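Long-range contact in thermophilic dibenzothiophene desulfurization enzyme C (PDB 5XDC), which probably uses reduced flavin (FMNH2) and oxygen to convert dibenzothiophene, by way of its sulfoxide, to the sulfone in bacterial desulfurization: residues Val295-Leu306 against Leu351-Ala362. Residues are numbered along the deposited sequence; the frame is centred on the assembly and turned at random. Where two conformers were deposited one is given.
Sequences VLAIYGEFAAQL and LVIELTSRLYEA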
ATOM      1  N   VAL B 295       6.748 -12.046  11.145  1.00 13.05           N
ATOM      2  CA  VAL B 295       5.536 -12.199  11.952  1.00 15.00           C
ATOM      3  C   VAL B 295       5.362 -10.994  12.862  1.00 16.40           C
ATOM      4  O   VAL B 295       4.275 -10.410  12.956  1.00 14.60           O
ATOM      5  CB  VAL B 295       5.590 -13.502  12.770  1.00 16.53           C
ATOM      6  CG1 VAL B 295       4.422 -13.588  13.761  1.00 16.15           C
ATOM      7  CG2 VAL B 295       5.602 -14.711  11.851  1.00 15.89           C
ATOM      8  N   LEU B 296       6.433 -10.614  13.563  1.00 14.83           N
ATOM      9  CA  LEU B 296       6.363  -9.475  14.466  1.00 15.54           C
ATOM     10  C   LEU B 296       6.009  -8.195  13.724  1.00 12.46           C
ATOM     11  O   LEU B 296       5.261  -7.356  14.245  1.00 14.99           O
ATOM     12  CB  LEU B 296       7.690  -9.322  15.209  1.00 13.74           C
ATOM     13  CG  LEU B 296       7.898 -10.366  16.306  1.00 15.70           C
ATOM     14  CD1 LEU B 296       9.307 -10.307  16.860  1.00 21.09           C
ATOM     15  CD2 LEU B 296       6.895 -10.168  17.425  1.00 18.63           C
ATOM     16  N   ALA B 297       6.532  -8.026  12.507  1.00 13.29           N
ATOM     17  CA  ALA B 297       6.255  -6.820  11.738  1.00 12.95           C
ATOM     18  C   ALA B 297       4.784  -6.725  11.354  1.00 14.41           C
ATOM     19  O   ALA B 297       4.202  -5.632  11.347  1.00 14.38           O
ATOM     20  CB  ALA B 297       7.143  -6.786  10.496  1.00 15.40           C
ATOM     21  N   ILE B 298       4.158  -7.855  11.035  1.00 13.45           N
ATOM     22  CA  ILE B 298       2.737  -7.831  10.698  1.00 14.13           C
ATOM     23  C   ILE B 298       1.924  -7.416  11.909  1.00 12.11           C
ATOM     24  O   ILE B 298       1.074  -6.516  11.825  1.00 13.47           O
ATOM     25  CB  ILE B 298       2.288  -9.197  10.150  1.00 12.50           C
ATOM     26  CG1 ILE B 298       2.858  -9.407   8.755  1.00 14.46           C
ATOM     27  CG2 ILE B 298       0.748  -9.295  10.126  1.00 15.49           C
ATOM     28  CD1 ILE B 298       2.714 -10.823   8.247  1.00 23.19           C
ATOM     29  N   TYR B 299       2.172  -8.047  13.062  1.00 14.70           N
ATOM     30  CA  TYR B 299       1.443  -7.658  14.265  1.00 14.78           C
ATOM     31  C   TYR B 299       1.705  -6.202  14.625  1.00 12.53           C
ATOM     32  O   TYR B 299       0.784  -5.480  15.018  1.00 15.07           O
ATOM     33  CB  TYR B 299       1.795  -8.575  15.435  1.00 14.28           C
ATOM     34  CG  TYR B 299       1.057  -9.895  15.338  1.00 12.64           C
ATOM     35  CD1 TYR B 299      -0.304  -9.970  15.621  1.00 14.41           C
ATOM     36  CD2 TYR B 299       1.708 -11.062  14.967  1.00 14.63           C
ATOM     37  CE1 TYR B 299      -0.990 -11.157  15.519  1.00 15.67           C
ATOM     38  CE2 TYR B 299       1.020 -12.249  14.860  1.00 14.45           C
ATOM     39  CZ  TYR B 299      -0.325 -12.285  15.147  1.00 16.01           C
ATOM     40  OH  TYR B 299      -1.027 -13.465  15.046  1.00 16.03           O
ATOM     41  N   GLY B 300       2.947  -5.747  14.471  1.00 12.91           N
ATOM     42  CA  GLY B 300       3.272  -4.383  14.849  1.00 13.81           C
ATOM     43  C   GLY B 300       2.604  -3.361  13.953  1.00 12.79           C
ATOM     44  O   GLY B 300       2.053  -2.366  14.434  1.00 15.62           O
ATOM     45  N   GLU B 301       2.644  -3.588  12.639  1.00 12.29           N
ATOM     46  CA  GLU B 301       2.028  -2.645  11.708  1.00 14.82           C
ATOM     47  C   GLU B 301       0.547  -2.478  12.009  1.00 16.61           C
ATOM     48  O   GLU B 301       0.039  -1.353  12.105  1.00 14.30           O
ATOM     49  CB  GLU B 301       2.221  -3.117  10.268  1.00 18.52           C
ATOM     50  N   PHE B 302      -0.165  -3.593  12.160  1.00 14.01           N
ATOM     51  CA  PHE B 302      -1.605  -3.517  12.348  1.00 14.02           C
ATOM     52  C   PHE B 302      -1.981  -3.070  13.756  1.00 12.83           C
ATOM     53  O   PHE B 302      -2.926  -2.287  13.914  1.00 15.02           O
ATOM     54  CB  PHE B 302      -2.246  -4.855  12.006  1.00 13.62           C
ATOM     55  CG  PHE B 302      -2.242  -5.150  10.541  1.00 14.56           C
ATOM     56  CD1 PHE B 302      -2.745  -4.235   9.651  1.00 15.29           C
ATOM     57  CD2 PHE B 302      -1.717  -6.338  10.051  1.00 18.82           C
ATOM     58  CE1 PHE B 302      -2.747  -4.491   8.301  1.00 21.98           C
ATOM     59  CE2 PHE B 302      -1.721  -6.594   8.699  1.00 19.93           C
ATOM     60  CZ  PHE B 302      -2.221  -5.668   7.827  1.00 22.45           C
ATOM     61  N   ALA B 303      -1.259  -3.520  14.786  1.00 14.37           N
ATOM     62  CA  ALA B 303      -1.544  -3.042  16.138  1.00 15.18           C
ATOM     63  C   ALA B 303      -1.320  -1.535  16.252  1.00 12.87           C
ATOM     64  O   ALA B 303      -2.094  -0.834  16.911  1.00 13.13           O
ATOM     65  CB  ALA B 303      -0.687  -3.797  17.149  1.00 13.75           C
ATOM     66  N   ALA B 304      -0.269  -1.018  15.613  1.00 12.71           N
ATOM     67  CA  ALA B 304      -0.010   0.420  15.661  1.00 14.09           C
ATOM     68  C   ALA B 304      -1.139   1.204  15.005  1.00 13.33           C
ATOM     69  O   ALA B 304      -1.642   2.186  15.565  1.00 13.28           O
ATOM     70  CB  ALA B 304       1.314   0.731  14.968  1.00 15.40           C
ATOM     71  N   GLN B 305      -1.513   0.814  13.783  1.00 12.50           N
ATOM     72  CA  GLN B 305      -2.624   1.479  13.118  1.00 14.36           C
ATOM     73  C   GLN B 305      -3.898   1.390  13.948  1.00 14.15           C
ATOM     74  O   GLN B 305      -4.650   2.366  14.035  1.00 12.01           O
ATOM     75  CB  GLN B 305      -2.845   0.884  11.733  1.00 16.66           C
ATOM     76  CG  GLN B 305      -1.717   1.154  10.779  1.00 16.92           C
ATOM     77  CD  GLN B 305      -1.959   0.507   9.433  1.00 28.74           C
ATOM     78  OE1 GLN B 305      -1.212  -0.366   9.017  1.00 36.27           O
ATOM     79  NE2 GLN B 305      -3.024   0.922   8.757  1.00 39.80           N
ATOM     80  N   LEU B 306      -4.161   0.229  14.562  1.00 12.62           N
ATOM     81  CA  LEU B 306      -5.354   0.089  15.402  1.00 13.74           C
ATOM     82  C   LEU B 306      -5.334   1.062  16.577  1.00 14.28           C
ATOM     83  O   LEU B 306      -6.352   1.702  16.874  1.00 15.83           O
ATOM     84  CB  LEU B 306      -5.485  -1.339  15.912  1.00 13.11           C
ATOM     85  CG  LEU B 306      -6.704  -1.601  16.800  1.00 11.98           C
ATOM     86  CD1 LEU B 306      -8.003  -1.382  16.059  1.00 18.10           C
ATOM     87  CD2 LEU B 306      -6.624  -2.999  17.333  1.00 14.81           C
ATOM     88  N   LEU B 351      -8.193  -0.359   7.363  1.00 12.12           N
ATOM     89  CA  LEU B 351      -7.492  -1.164   8.355  1.00 12.18           C
ATOM     90  C   LEU B 351      -8.120  -2.546   8.484  1.00 15.16           C
ATOM     91  O   LEU B 351      -7.426  -3.566   8.409  1.00 12.19           O
ATOM     92  CB  LEU B 351      -7.489  -0.448   9.715  1.00 13.12           C
ATOM     93  CG  LEU B 351      -6.906  -1.296  10.841  1.00 16.36           C
ATOM     94  CD1 LEU B 351      -5.470  -1.672  10.520  1.00 16.48           C
ATOM     95  CD2 LEU B 351      -7.014  -0.557  12.178  1.00 19.21           C
ATOM     96  N   VAL B 352      -9.437  -2.607   8.681  1.00 11.44           N
ATOM     97  CA  VAL B 352     -10.043  -3.901   8.979  1.00 11.46           C
ATOM     98  C   VAL B 352      -9.986  -4.810   7.759  1.00 11.75           C
ATOM     99  O   VAL B 352      -9.784  -6.019   7.893  1.00 11.81           O
ATOM    100  CB  VAL B 352     -11.480  -3.742   9.519  1.00 12.06           C
ATOM    101  CG1 VAL B 352     -12.466  -3.297   8.450  1.00 10.91           C
ATOM    102  CG2 VAL B 352     -11.936  -5.059  10.145  1.00 14.49           C
ATOM    103  N   ILE B 353     -10.134  -4.251   6.554  1.00 11.84           N
ATOM    104  CA  ILE B 353     -10.125  -5.086   5.354  1.00 11.06           C
ATOM    105  C   ILE B 353      -8.724  -5.653   5.105  1.00 12.55           C
ATOM    106  O   ILE B 353      -8.577  -6.825   4.736  1.00 12.71           O
ATOM    107  CB  ILE B 353     -10.656  -4.289   4.145  1.00 13.11           C
ATOM    108  CG1 ILE B 353     -12.154  -3.968   4.304  1.00 13.92           C
ATOM    109  CG2 ILE B 353     -10.422  -5.033   2.825  1.00 17.15           C
ATOM    110  CD1 ILE B 353     -13.067  -5.182   4.450  1.00 14.29           C
ATOM    111  N   GLU B 354      -7.677  -4.849   5.330  1.00 12.85           N
ATOM    112  CA  GLU B 354      -6.303  -5.331   5.159  1.00 13.10           C
ATOM    113  C   GLU B 354      -5.948  -6.358   6.223  1.00 12.39           C
ATOM    114  O   GLU B 354      -5.418  -7.431   5.921  1.00 14.43           O
ATOM    115  CB  GLU B 354      -5.314  -4.157   5.223  1.00 11.02           C
ATOM    116  CG  GLU B 354      -5.405  -3.219   4.063  1.00 18.81           C
ATOM    117  CD  GLU B 354      -4.397  -2.076   4.142  1.00 47.89           C
ATOM    118  OE1 GLU B 354      -3.632  -2.013   5.130  1.00 34.03           O
ATOM    119  OE2 GLU B 354      -4.373  -1.239   3.210  1.00 46.01           O
ATOM    120  N   LEU B 355      -6.247  -6.043   7.482  1.00 10.99           N
ATOM    121  CA  LEU B 355      -5.815  -6.845   8.620  1.00 14.95           C
ATOM    122  C   LEU B 355      -6.459  -8.230   8.623  1.00 14.86           C
ATOM    123  O   LEU B 355      -5.788  -9.241   8.879  1.00 12.60           O
ATOM    124  CB  LEU B 355      -6.161  -6.053   9.880  1.00 18.38           C
ATOM    125  CG  LEU B 355      -6.032  -6.556  11.295  1.00 26.50           C
ATOM    126  CD1 LEU B 355      -6.058  -5.304  12.203  1.00 21.51           C
ATOM    127  CD2 LEU B 355      -7.161  -7.512  11.640  1.00 16.99           C
ATOM    128  N   THR B 356      -7.756  -8.303   8.349  1.00 12.42           N
ATOM    129  CA  THR B 356      -8.444  -9.580   8.465  1.00 11.53           C
ATOM    130  C   THR B 356      -7.989 -10.566   7.403  1.00 12.57           C
ATOM    131  O   THR B 356      -8.140 -11.778   7.597  1.00 13.92           O
ATOM    132  CB  THR B 356      -9.965  -9.391   8.400  1.00 12.98           C
ATOM    133  OG1 THR B 356     -10.334  -8.692   7.209  1.00 12.72           O
ATOM    134  CG2 THR B 356     -10.454  -8.626   9.621  1.00 12.82           C
ATOM    135  N   SER B 357      -7.413 -10.070   6.310  1.00 13.36           N
ATOM    136  CA  SER B 357      -6.861 -10.910   5.258  1.00 13.44           C
ATOM    137  C   SER B 357      -5.383 -11.196   5.491  1.00 13.54           C
ATOM    138  O   SER B 357      -4.950 -12.350   5.427  1.00 14.42           O
ATOM    139  CB  SER B 357      -7.054 -10.236   3.896  1.00 12.71           C
ATOM    140  OG  SER B 357      -6.416 -10.979   2.885  1.00 14.85           O
ATOM    141  N   ARG B 358      -4.597 -10.162   5.792  1.00 14.01           N
ATOM    142  CA  ARG B 358      -3.149 -10.323   5.835  1.00 14.76           C
ATOM    143  C   ARG B 358      -2.657 -11.033   7.087  1.00 12.74           C
ATOM    144  O   ARG B 358      -1.542 -11.561   7.076  1.00 13.46           O
ATOM    145  CB  ARG B 358      -2.473  -8.955   5.721  1.00 16.68           C
ATOM    146  CG  ARG B 358      -2.577  -8.364   4.319  1.00 23.80           C
ATOM    147  CD  ARG B 358      -2.039  -6.946   4.291  1.00 40.63           C
ATOM    148  NE  ARG B 358      -2.395  -6.255   3.056  1.00 43.66           N
ATOM    149  CZ  ARG B 358      -2.228  -4.954   2.851  1.00 47.00           C
ATOM    150  NH1 ARG B 358      -1.705  -4.188   3.803  1.00 36.12           N
ATOM    151  NH2 ARG B 358      -2.581  -4.419   1.686  1.00 55.33           N
ATOM    152  N   LEU B 359      -3.445 -11.067   8.163  0.64 13.13           N
ATOM    153  CA  LEU B 359      -2.990 -11.759   9.365  0.64 12.90           C
ATOM    154  C   LEU B 359      -2.755 -13.245   9.114  0.64 14.38           C
ATOM    155  O   LEU B 359      -1.983 -13.866   9.848  0.64 14.83           O
ATOM    156  CB  LEU B 359      -3.983 -11.560  10.514  0.64 13.78           C
ATOM    157  CG  LEU B 359      -3.844 -10.228  11.259  0.64 12.71           C
ATOM    158  CD1 LEU B 359      -5.005 -10.012  12.215  0.64 12.87           C
ATOM    159  CD2 LEU B 359      -2.532 -10.179  12.003  0.64 13.65           C
ATOM    160  N   TYR B 360      -3.378 -13.829   8.086  1.00 13.86           N
ATOM    161  CA  TYR B 360      -3.070 -15.222   7.756  1.00 15.45           C
ATOM    162  C   TYR B 360      -1.579 -15.392   7.484  1.00 16.59           C
ATOM    163  O   TYR B 360      -0.996 -16.436   7.803  1.00 14.77           O
ATOM    164  CB  TYR B 360      -3.873 -15.691   6.541  1.00 12.91           C
ATOM    165  CG  TYR B 360      -5.278 -16.168   6.860  1.00 12.52           C
ATOM    166  CD1 TYR B 360      -5.505 -17.481   7.254  1.00 11.36           C
ATOM    167  CD2 TYR B 360      -6.371 -15.321   6.753  1.00 16.34           C
ATOM    168  CE1 TYR B 360      -6.781 -17.934   7.545  1.00 14.62           C
ATOM    169  CE2 TYR B 360      -7.657 -15.776   7.045  1.00 14.57           C
ATOM    170  CZ  TYR B 360      -7.847 -17.073   7.440  1.00 18.23           C
ATOM    171  OH  TYR B 360      -9.111 -17.529   7.744  1.00 17.90           O
ATOM    172  N   GLU B 361      -0.953 -14.377   6.887  0.58 15.96           N
ATOM    173  CA  GLU B 361       0.464 -14.461   6.556  0.58 17.68           C
ATOM    174  C   GLU B 361       1.311 -14.619   7.811  0.58 19.61           C
ATOM    175  O   GLU B 361       2.362 -15.269   7.777  0.58 20.33           O
ATOM    176  CB  GLU B 361       0.868 -13.214   5.769  0.58 16.01           C
ATOM    177  CG  GLU B 361       2.237 -13.269   5.136  0.58 15.24           C
ATOM    178  CD  GLU B 361       2.507 -12.079   4.225  0.58 16.87           C
ATOM    179  OE1 GLU B 361       3.503 -11.373   4.465  0.58 14.56           O
ATOM    180  OE2 GLU B 361       1.749 -11.861   3.249  0.58 16.96           O
ATOM    181  N   ALA B 362       0.856 -14.060   8.932  1.00 15.33           N
ATOM    182  CA  ALA B 362       1.561 -14.206  10.192  1.00 22.49           C
ATOM    183  C   ALA B 362       1.286 -15.549  10.854  1.00 23.76           C
ATOM    184  O   ALA B 362       2.147 -16.067  11.568  1.00 22.96           O
ATOM    185  CB  ALA B 362       1.168 -13.080  11.151  1.00 17.63           C
TER
HETATM  186  O   HOH W   1      -1.169  -1.340   6.236  1.00 33.28           O
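Phe302 drives its ring between Leu351, Leu355, Arg358 and Leu359 as a knob into a hole, joining two antiparallel helices of the C-terminal helical domain of the acyl-CoA dehydrogenase fold. The axes of 295-306 and 351-362 run 158° apart in direction and approach to 9.2 Å. CG of Phe302 stands anti to the carbonyl carbon (chi1 -72°), which carries the ring across onto the Leu355 backbone: CA of Leu355 lies over one face, 3.9 Å from the Phe302 ring centroid, in a CH-pi contact. Leu351 CD1 meets the ring obliquely at CD1 of Phe302 (3.8 Å), while Arg358 brings its aliphatic CD to the ring edge. Replacing Phe302 by an alanine is likely to leave a gap over the Leu355 backbone and deprive the aliphatic part of Arg358 of its aromatic neighbour.

Toward Ala362 the backbones close in, with CA atoms of Val295 and Ala362 only 4.8 Å apart. There the small CB of Ala362 lies 3.8 Å from Tyr299 CE2 and also touches Ile298 CG2. Beyond this apolar seam, helix 247-276 covers Leu355 and Leu359, and its Ser274 hydrogen-bonds Tyr299 OH.

The other flank, lined by Gln305, Glu354 and Arg358, is looser, partly exposed and polar. Arg358 and Glu354 pair by charge alone, the carboxylate oxygen lying well out of the guanidinium plane, and Glu361 OE2 forms a salt bridge with Arg350 of a neighbouring subunit. A water bridges the helices here, donating to Gln305 OE1 at 2.9 Å and to Glu354 OE1 at 2.8 Å.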